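Local coordinates for peptidase M16 C-terminal domain-containing protein (Enterococcus faecalis, PDB 3D3Y) that is of unknown function but probably belongs to the M16 metallopeptidase family and may bind a metal ion, at residues A[8-13]-A[225-230]; A[259-264]-A[313-318]; A[274-279]-A[306-311]. All coordinates share one frame; numbering follows the deposited sequence.

Contact 1: A[8-13]-A[225-230]; sequences LVKGVN and PREEGK
E228 holds the 8-13 segment with both oxygens of its carboxylate. OE1 accepts the backbone N of G11 at 2.9 Å, and this donor stands 61° above the carboxylate plane. OE2 meets the tip of N13, whose ND2 donates at 2.6 Å to the syn lone pair of OE2. That bond is bent, with 134° at the hydrogen. The chain of E228 turns at chi2 (78°), which swings CD toward the G11 N. A third bond is nearly straight: R226 N donates to K10 O at 2.8 Å. K10 lays its aliphatic chain against the carbonyl oxygen of R226, with CE 3.1 Å from R226 O. Its NZ stops 4.2 Å from E227 OE1, beyond salt-bridge range. K10 and G11 are the central residues of a type II beta turn from V9 to V12. This turn opens strand 12-18 beside a classic beta bulge, in which L8 and V9 both face V12. G11 has no side chain, and E227 O comes within 3.5 Å of its CA. V12 puts CG2 over one face of the R226 guanidinium, 3.5 Å from NE. Further out, R226 NH2 bonds the carbonyls of T224 and L196, while NH1 bonds that of D199. G11 and N13 pair through their backbones with V201 of the neighbouring strand 200-207. E227 O takes a bond from Q200 NE2.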
loop_
_atom_site.group_PDB
_atom_site.type_symbol
_atom_site.label_atom_id
_atom_site.label_comp_id
_atom_site.label_asym_id
_atom_site.label_seq_id
_atom_site.Cartn_x
_atom_site.Cartn_y
_atom_site.Cartn_z
ATOM N N LEU A 8 21.770 -13.727 4.168
ATOM C CA LEU A 8 22.015 -14.749 3.141
ATOM C C LEU A 8 23.203 -14.291 2.320
ATOM O O LEU A 8 24.275 -14.906 2.402
ATOM C CB LEU A 8 20.767 -14.971 2.278
ATOM C CG LEU A 8 19.585 -15.534 3.065
ATOM C CD1 LEU A 8 18.366 -15.723 2.158
ATOM C CD2 LEU A 8 19.917 -16.815 3.821
ATOM N N VAL A 9 23.030 -13.198 1.572
ATOM C CA VAL A 9 24.152 -12.369 1.078
ATOM C C VAL A 9 23.880 -10.898 1.418
ATOM O O VAL A 9 22.752 -10.538 1.783
ATOM C CB VAL A 9 24.365 -12.503 -0.466
ATOM C CG1 VAL A 9 24.764 -13.935 -0.845
ATOM C CG2 VAL A 9 23.119 -12.079 -1.248
ATOM N N LYS A 10 24.885 -10.039 1.278
ATOM C CA LYS A 10 24.670 -8.571 1.408
ATOM C C LYS A 10 23.409 -8.103 0.674
ATOM O O LYS A 10 23.251 -8.396 -0.510
ATOM C CB LYS A 10 25.874 -7.798 0.856
ATOM C CG LYS A 10 25.967 -6.348 1.317
ATOM C CD LYS A 10 27.276 -5.645 0.821
ATOM C CE LYS A 10 27.236 -5.382 -0.710
ATOM N NZ LYS A 10 28.218 -4.332 -1.163
ATOM N N GLY A 11 22.528 -7.379 1.379
ATOM C CA GLY A 11 21.299 -6.877 0.802
ATOM C C GLY A 11 20.128 -7.848 0.792
ATOM O O GLY A 11 18.998 -7.479 0.442
ATOM N N VAL A 12 20.400 -9.100 1.157
ATOM C CA VAL A 12 19.391 -10.164 1.178
ATOM C C VAL A 12 19.360 -10.841 2.546
ATOM O O VAL A 12 20.281 -11.580 2.931
ATOM C CB VAL A 12 19.613 -11.219 0.047
ATOM C CG1 VAL A 12 18.484 -12.283 0.076
ATOM C CG2 VAL A 12 19.652 -10.541 -1.336
ATOM N N ASN A 13 18.279 -10.586 3.267
ATOM C CA ASN A 13 18.165 -11.038 4.647
ATOM C C ASN A 13 16.965 -11.904 4.887
ATOM O O ASN A 13 15.916 -11.717 4.260
ATOM C CB ASN A 13 18.157 -9.824 5.569
ATOM C CG ASN A 13 19.474 -9.101 5.538
ATOM O OD1 ASN A 13 20.443 -9.574 6.118
ATOM N ND2 ASN A 13 19.542 -7.988 4.800
ATOM N N PRO A 225 25.260 -10.607 -4.113
ATOM C CA PRO A 225 25.295 -9.507 -3.150
ATOM C C PRO A 225 24.811 -8.230 -3.793
ATOM O O PRO A 225 24.961 -8.037 -4.995
ATOM C CB PRO A 225 26.811 -9.369 -2.788
ATOM C CG PRO A 225 27.407 -10.626 -3.207
ATOM C CD PRO A 225 26.604 -11.147 -4.368
ATOM N N ARG A 226 24.169 -7.382 -3.009
ATOM C CA ARG A 226 23.851 -6.033 -3.483
ATOM C C ARG A 226 23.865 -5.095 -2.295
ATOM O O ARG A 226 24.133 -5.524 -1.175
ATOM C CB ARG A 226 22.527 -5.984 -4.294
ATOM C CG ARG A 226 21.234 -6.031 -3.474
ATOM C CD ARG A 226 20.848 -7.428 -2.917
ATOM N NE ARG A 226 21.042 -8.538 -3.854
ATOM C CZ ARG A 226 20.225 -8.875 -4.853
ATOM N NH1 ARG A 226 19.098 -8.210 -5.103
ATOM N NH2 ARG A 226 20.547 -9.907 -5.626
ATOM N N GLU A 227 23.617 -3.817 -2.544
ATOM C CA GLU A 227 23.614 -2.798 -1.496
ATOM C C GLU A 227 22.651 -3.169 -0.376
ATOM O O GLU A 227 21.544 -3.654 -0.628
ATOM C CB GLU A 227 23.225 -1.440 -2.087
ATOM C CG GLU A 227 24.216 -0.906 -3.109
ATOM C CD GLU A 227 25.500 -0.382 -2.479
ATOM O OE1 GLU A 227 25.849 -0.822 -1.351
ATOM O OE2 GLU A 227 26.176 0.469 -3.113
ATOM N N GLU A 228 23.078 -2.932 0.855
ATOM C CA GLU A 228 22.248 -3.224 2.025
ATOM C C GLU A 228 21.227 -2.106 2.337
ATOM O O GLU A 228 20.093 -2.385 2.753
ATOM C CB GLU A 228 23.149 -3.502 3.232
ATOM C CG GLU A 228 22.420 -4.002 4.461
ATOM C CD GLU A 228 22.045 -5.481 4.404
ATOM O OE1 GLU A 228 22.879 -6.334 4.034
ATOM O OE2 GLU A 228 20.909 -5.789 4.781
ATOM N N GLY A 229 21.623 -0.855 2.117
ATOM C CA GLY A 229 20.754 0.301 2.354
ATOM C C GLY A 229 19.510 0.356 1.467
ATOM O O GLY A 229 19.593 0.261 0.247
ATOM N N LYS A 230 18.345 0.527 2.078
ATOM C CA LYS A 230 17.115 0.755 1.307
ATOM C C LYS A 230 16.938 2.250 0.985
ATOM O O LYS A 230 17.510 3.104 1.660
ATOM C CB LYS A 230 15.906 0.266 2.108
ATOM C CG LYS A 230 15.857 -1.262 2.271
ATOM C CD LYS A 230 14.599 -1.697 3.003
ATOM C CE LYS A 230 14.474 -3.207 3.057
ATOM N NZ LYS A 230 15.422 -3.836 4.029
#

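Contact 2: A[259-264]-A[313-318]; sequences LAYNTD and GFMTVQ. With ACT (acetate ion), chain E.
L259 to N262 pair with F314 to V317 as antiparallel strands, their short axes 4.6 Å apart at closest and 159° between directions. They are neighbours in a mixed five-stranded sheet, and both segments fall in the region that resembles the M16 peptidase inactive domain. L259-V317 and Y261-M315 are hydrogen-bonded pairs. A260-T316 and N262-F314 are non-hydrogen-bonded pairs. Beyond the strand end, G313 O takes T263 N at 2.9 Å and, weakly, D264 N. G313 and F314 both face D309 on the next strand, which makes a G1 beta bulge.

L259, Y261, M315 and V317 put their side chains on one face, where helices 272-284 and 326-341 pack. Y261 and selenomethionine M315 lie side by side and point the same way. The M315 chain bends at chi2 and chi3, and chi3 (45°) sets CE 3.2 Å from Y261 CD2, a tight fit. SE is 5.2 Å from the ring centroid and oblique to it, a Met-aromatic contact. V317 CG2 comes to the ring edge, 3.9 Å from Y261 CE2. At the other end of this row, T263 crosses M315 at about a right angle, with CG2 3.6 Å from M315 CB. T263 OG1 accepts the backbone N of I265.

A260, N262, F314 and T316 face the other way. The F314 ring meets F163 edge-to-face and lies near the ring of Y162. An acetate, probably from the crystallisation liquor, sits by F314 and T316. Acetate OXT lies over one face of the F314 ring, and acetate CH3 is 4.0 Å from F314 CZ. T316 OG1 donates to acetate O at 2.8 Å.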
loop_
_atom_site.group_PDB
_atom_site.type_symbol
_atom_site.label_atom_id
_atom_site.label_comp_id
_atom_site.label_asym_id
_atom_site.label_seq_id
_atom_site.Cartn_x
_atom_site.Cartn_y
_atom_site.Cartn_z
ATOM N N LEU A 259 -9.627 17.436 -1.901
ATOM C CA LEU A 259 -8.685 18.426 -1.335
ATOM C C LEU A 259 -7.543 17.658 -0.702
ATOM O O LEU A 259 -7.768 16.636 -0.033
ATOM C CB LEU A 259 -9.337 19.275 -0.233
ATOM C CG LEU A 259 -10.504 20.221 -0.518
ATOM C CD1 LEU A 259 -11.825 19.447 -0.717
ATOM C CD2 LEU A 259 -10.637 21.141 0.651
ATOM N N ALA A 260 -6.333 18.179 -0.878
ATOM C CA ALA A 260 -5.142 17.592 -0.294
ATOM C C ALA A 260 -4.435 18.611 0.578
ATOM O O ALA A 260 -4.155 19.741 0.143
ATOM C CB ALA A 260 -4.205 17.105 -1.382
ATOM N N TYR A 261 -4.074 18.172 1.781
ATOM C CA TYR A 261 -3.408 18.998 2.763
ATOM C C TYR A 261 -2.069 18.397 3.135
ATOM O O TYR A 261 -1.965 17.175 3.241
ATOM C CB TYR A 261 -4.223 18.979 4.051
ATOM C CG TYR A 261 -5.638 19.493 3.983
ATOM C CD1 TYR A 261 -5.952 20.783 4.399
ATOM C CD2 TYR A 261 -6.674 18.660 3.570
ATOM C CE1 TYR A 261 -7.268 21.241 4.362
ATOM C CE2 TYR A 261 -7.996 19.096 3.549
ATOM C CZ TYR A 261 -8.277 20.378 3.953
ATOM O OH TYR A 261 -9.585 20.782 3.937
ATOM N N ASN A 262 -1.061 19.239 3.354
ATOM C CA ASN A 262 0.211 18.793 3.916
ATOM C C ASN A 262 0.024 18.704 5.445
ATOM O O ASN A 262 -0.459 19.658 6.078
ATOM C CB ASN A 262 1.319 19.796 3.552
ATOM C CG ASN A 262 2.699 19.381 4.059
ATOM O OD1 ASN A 262 2.993 19.472 5.241
ATOM N ND2 ASN A 262 3.548 18.963 3.156
ATOM N N THR A 263 0.367 17.568 6.026
ATOM C CA THR A 263 0.305 17.430 7.471
ATOM C C THR A 263 1.681 17.507 8.094
ATOM O O THR A 263 1.794 17.812 9.280
ATOM C CB THR A 263 -0.285 16.072 7.892
ATOM O OG1 THR A 263 0.596 15.040 7.420
ATOM C CG2 THR A 263 -1.700 15.849 7.307
ATOM N N ASP A 264 2.706 17.178 7.312
ATOM C CA ASP A 264 4.047 16.969 7.829
ATOM C C ASP A 264 4.088 16.007 9.057
ATOM O O ASP A 264 4.956 16.136 9.901
ATOM C CB ASP A 264 4.658 18.344 8.158
ATOM C CG ASP A 264 6.176 18.318 8.243
ATOM O OD1 ASP A 264 6.829 17.678 7.367
ATOM O OD2 ASP A 264 6.709 18.962 9.185
ATOM N N GLY A 313 3.112 12.142 4.390
ATOM C CA GLY A 313 2.820 13.404 5.123
ATOM C C GLY A 313 1.708 14.297 4.569
ATOM O O GLY A 313 1.843 15.524 4.517
ATOM N N PHE A 314 0.592 13.683 4.223
ATOM C CA PHE A 314 -0.526 14.394 3.658
ATOM C C PHE A 314 -1.832 13.712 4.022
ATOM O O PHE A 314 -1.862 12.576 4.517
ATOM C CB PHE A 314 -0.340 14.629 2.149
ATOM C CG PHE A 314 -0.806 13.497 1.266
ATOM C CD1 PHE A 314 -1.874 13.691 0.409
ATOM C CD2 PHE A 314 -0.153 12.257 1.246
ATOM C CE1 PHE A 314 -2.324 12.665 -0.435
ATOM C CE2 PHE A 314 -0.599 11.218 0.406
ATOM C CZ PHE A 314 -1.686 11.421 -0.426
HETATM N N MSE A 315 -2.923 14.422 3.823
HETATM C CA MSE A 315 -4.270 14.068 4.245
HETATM C C MSE A 315 -5.152 14.511 3.100
HETATM O O MSE A 315 -4.874 15.521 2.547
HETATM C CB MSE A 315 -4.609 14.934 5.456
HETATM C CG MSE A 315 -5.591 14.454 6.442
HETATM SE SE MSE A 315 -7.100 15.533 6.793
HETATM C CE MSE A 315 -7.535 15.953 5.115
ATOM N N THR A 316 -6.209 13.768 2.774
ATOM C CA THR A 316 -7.124 14.153 1.689
ATOM C C THR A 316 -8.561 14.112 2.182
ATOM O O THR A 316 -8.892 13.359 3.131
ATOM C CB THR A 316 -7.036 13.209 0.479
ATOM O OG1 THR A 316 -7.519 11.925 0.857
ATOM C CG2 THR A 316 -5.616 13.075 -0.049
ATOM N N VAL A 317 -9.379 14.968 1.585
ATOM C CA VAL A 317 -10.781 14.963 1.771
ATOM C C VAL A 317 -11.316 14.681 0.382
ATOM O O VAL A 317 -10.883 15.315 -0.592
ATOM C CB VAL A 317 -11.306 16.336 2.294
ATOM C CG1 VAL A 317 -12.862 16.428 2.197
ATOM C CG2 VAL A 317 -10.886 16.559 3.745
ATOM N N GLN A 318 -12.235 13.723 0.289
ATOM C CA GLN A 318 -12.866 13.374 -0.973
ATOM C C GLN A 318 -14.381 13.515 -0.840
ATOM O O GLN A 318 -14.953 13.003 0.124
ATOM C CB GLN A 318 -12.529 11.920 -1.311
ATOM C CG GLN A 318 -11.040 11.672 -1.562
ATOM C CD GLN A 318 -10.791 10.215 -1.869
ATOM O OE1 GLN A 318 -11.458 9.610 -2.731
ATOM N NE2 GLN A 318 -9.857 9.628 -1.141
HETATM C C ACT E . -4.892 9.310 0.923
HETATM O O ACT E . -5.974 9.615 0.339
HETATM O OXT ACT E . -4.582 9.922 1.999
HETATM C CH3 ACT E . -4.004 8.263 0.333
#

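Contact 3: A[274-279]-A[306-311]; sequences ALQVFN and SSIDTF
N279 on helix 274-279 reaches S306 and I308 on strand 306-309. Its CB is 3.9 Å from I308 CG2. CG, anti to the backbone N (chi1 180°), also touches I308 CG2. OD1 accepts a bond from a water at 3.0 Å, and the same water donates to S306 O. This water thus bridges helix and strand. ND2 lies 2.6 Å from S306 OG, but the angle is too poor for a hydrogen bond.

I308 fills the middle of the contact. It meets L275 tip to tip, with CD1 3.9 Å from L275 CG. CD1 also touches the amide of Q276, which crosses I308 at about a right angle, with NE2 3.6 Å away. L275 CD2 packs on T310 CG2 at 3.9 Å as the two side chains slide past each other. Beyond I308 the strand ends in an Asx turn, where D309 OD1 accepts F311 N at 2.8 Å. D309 OD2 forms a salt bridge with R312. V277 and Q276 also touch helix 347-364, while A274, L275 and F278 touch helix 400-409. The helix runs 162° from the strand direction, with 9.0 Å between the short axes. This is helix-on-sheet packing, as in the alpha+beta domains of the M16 peptidase family, here against strand 303-309, an outermost strand of its sheet.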
loop_
_atom_site.group_PDB
_atom_site.type_symbol
_atom_site.label_atom_id
_atom_site.label_comp_id
_atom_site.label_asym_id
_atom_site.label_seq_id
_atom_site.Cartn_x
_atom_site.Cartn_y
_atom_site.Cartn_z
ATOM N N ALA A 274 -2.285 11.670 17.727
ATOM C CA ALA A 274 -3.174 12.844 17.616
ATOM C C ALA A 274 -3.784 12.965 16.203
ATOM O O ALA A 274 -4.941 13.330 16.043
ATOM C CB ALA A 274 -2.383 14.130 17.970
ATOM N N LEU A 275 -2.986 12.648 15.192
ATOM C CA LEU A 275 -3.465 12.729 13.789
ATOM C C LEU A 275 -4.498 11.636 13.501
ATOM O O LEU A 275 -5.519 11.877 12.840
ATOM C CB LEU A 275 -2.289 12.651 12.813
ATOM C CG LEU A 275 -2.655 12.500 11.326
ATOM C CD1 LEU A 275 -3.271 13.819 10.850
ATOM C CD2 LEU A 275 -1.372 12.175 10.527
ATOM N N GLN A 276 -4.260 10.445 14.058
ATOM C CA GLN A 276 -5.214 9.342 13.930
ATOM C C GLN A 276 -6.605 9.816 14.416
ATOM O O GLN A 276 -7.616 9.617 13.748
ATOM C CB GLN A 276 -4.730 8.137 14.750
ATOM C CG GLN A 276 -3.419 7.498 14.265
ATOM C CD GLN A 276 -3.597 6.802 12.922
ATOM O OE1 GLN A 276 -4.709 6.376 12.566
ATOM N NE2 GLN A 276 -2.518 6.697 12.161
ATOM N N VAL A 277 -6.615 10.459 15.575
ATOM C CA VAL A 277 -7.843 10.910 16.196
ATOM C C VAL A 277 -8.393 12.111 15.439
ATOM O O VAL A 277 -9.596 12.146 15.151
ATOM C CB VAL A 277 -7.658 11.194 17.720
ATOM C CG1 VAL A 277 -8.968 11.748 18.358
ATOM C CG2 VAL A 277 -7.198 9.915 18.448
ATOM N N PHE A 278 -7.527 13.071 15.088
ATOM C CA PHE A 278 -7.995 14.240 14.319
ATOM C C PHE A 278 -8.732 13.784 13.063
ATOM O O PHE A 278 -9.828 14.278 12.748
ATOM C CB PHE A 278 -6.844 15.162 13.914
ATOM C CG PHE A 278 -7.231 16.108 12.809
ATOM C CD1 PHE A 278 -7.869 17.330 13.101
ATOM C CD2 PHE A 278 -7.001 15.768 11.475
ATOM C CE1 PHE A 278 -8.267 18.205 12.065
ATOM C CE2 PHE A 278 -7.399 16.627 10.439
ATOM C CZ PHE A 278 -8.018 17.862 10.737
ATOM N N ASN A 279 -8.135 12.818 12.359
ATOM C CA ASN A 279 -8.700 12.333 11.110
ATOM C C ASN A 279 -10.071 11.744 11.316
ATOM O O ASN A 279 -10.995 12.011 10.521
ATOM C CB ASN A 279 -7.802 11.311 10.397
ATOM C CG ASN A 279 -8.435 10.830 9.096
ATOM O OD1 ASN A 279 -8.774 9.634 8.946
ATOM N ND2 ASN A 279 -8.643 11.765 8.176
ATOM N N SER A 306 -12.353 11.724 4.950
ATOM C CA SER A 306 -10.945 12.115 4.987
ATOM C C SER A 306 -10.120 10.851 5.195
ATOM O O SER A 306 -10.646 9.831 5.722
ATOM C CB SER A 306 -10.696 13.173 6.074
ATOM O OG SER A 306 -10.913 12.631 7.381
ATOM N N SER A 307 -8.867 10.889 4.720
ATOM C CA SER A 307 -7.925 9.767 4.815
ATOM C C SER A 307 -6.574 10.397 5.041
ATOM O O SER A 307 -6.346 11.519 4.591
ATOM C CB SER A 307 -7.834 9.016 3.485
ATOM O OG SER A 307 -9.092 8.475 3.165
ATOM N N ILE A 308 -5.683 9.658 5.692
ATOM C CA ILE A 308 -4.296 10.104 5.971
ATOM C C ILE A 308 -3.252 9.114 5.428
ATOM O O ILE A 308 -3.517 7.923 5.314
ATOM C CB ILE A 308 -4.016 10.336 7.484
ATOM C CG1 ILE A 308 -4.386 9.081 8.304
ATOM C CG2 ILE A 308 -4.782 11.559 7.949
ATOM C CD1 ILE A 308 -3.936 9.117 9.854
ATOM N N ASP A 309 -2.063 9.632 5.115
ATOM C CA ASP A 309 -0.948 8.824 4.712
ATOM C C ASP A 309 0.222 9.341 5.541
ATOM O O ASP A 309 0.706 10.468 5.339
ATOM C CB ASP A 309 -0.710 9.013 3.207
ATOM C CG ASP A 309 0.499 8.243 2.676
ATOM O OD1 ASP A 309 1.474 7.991 3.413
ATOM O OD2 ASP A 309 0.479 7.922 1.461
ATOM N N THR A 310 0.658 8.508 6.478
ATOM C CA THR A 310 1.708 8.869 7.442
ATOM C C THR A 310 3.095 8.429 6.957
ATOM O O THR A 310 4.078 8.431 7.735
ATOM C CB THR A 310 1.408 8.244 8.834
ATOM O OG1 THR A 310 1.359 6.823 8.700
ATOM C CG2 THR A 310 0.036 8.697 9.329
ATOM N N PHE A 311 3.181 8.028 5.688
ATOM C CA PHE A 311 4.473 7.833 5.027
ATOM C C PHE A 311 4.810 8.932 3.984
ATOM O O PHE A 311 5.985 9.146 3.650
ATOM C CB PHE A 311 4.572 6.391 4.473
ATOM C CG PHE A 311 4.576 5.329 5.583
ATOM C CD1 PHE A 311 5.750 4.681 5.936
ATOM C CD2 PHE A 311 3.423 5.049 6.309
ATOM C CE1 PHE A 311 5.757 3.729 6.980
ATOM C CE2 PHE A 311 3.435 4.123 7.374
ATOM C CZ PHE A 311 4.588 3.462 7.685
HETATM O O HOH W 1 -9.546 7.414 7.105
#

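From the N terminus, contact 1 closes first. It brings the loop after helix 211-219 back to the start of strand 12-18, with 211 residues between its segments, and so ties the six-stranded sheet to the stretch leading to the second sheet. Contact 2 opens later, on strand 255-262. Contact 3 nests inside its loop: helix 272-284 packs on strand 303-309 before the chain turns back along strand 314-321. Contacts 2 and 3 touch, because those last two strands are neighbours, with M315 CG packed on I308 CG2. Their centres are about 9 Å apart. Contact 1 stands apart, its centre about 35 Å from that of contact 2.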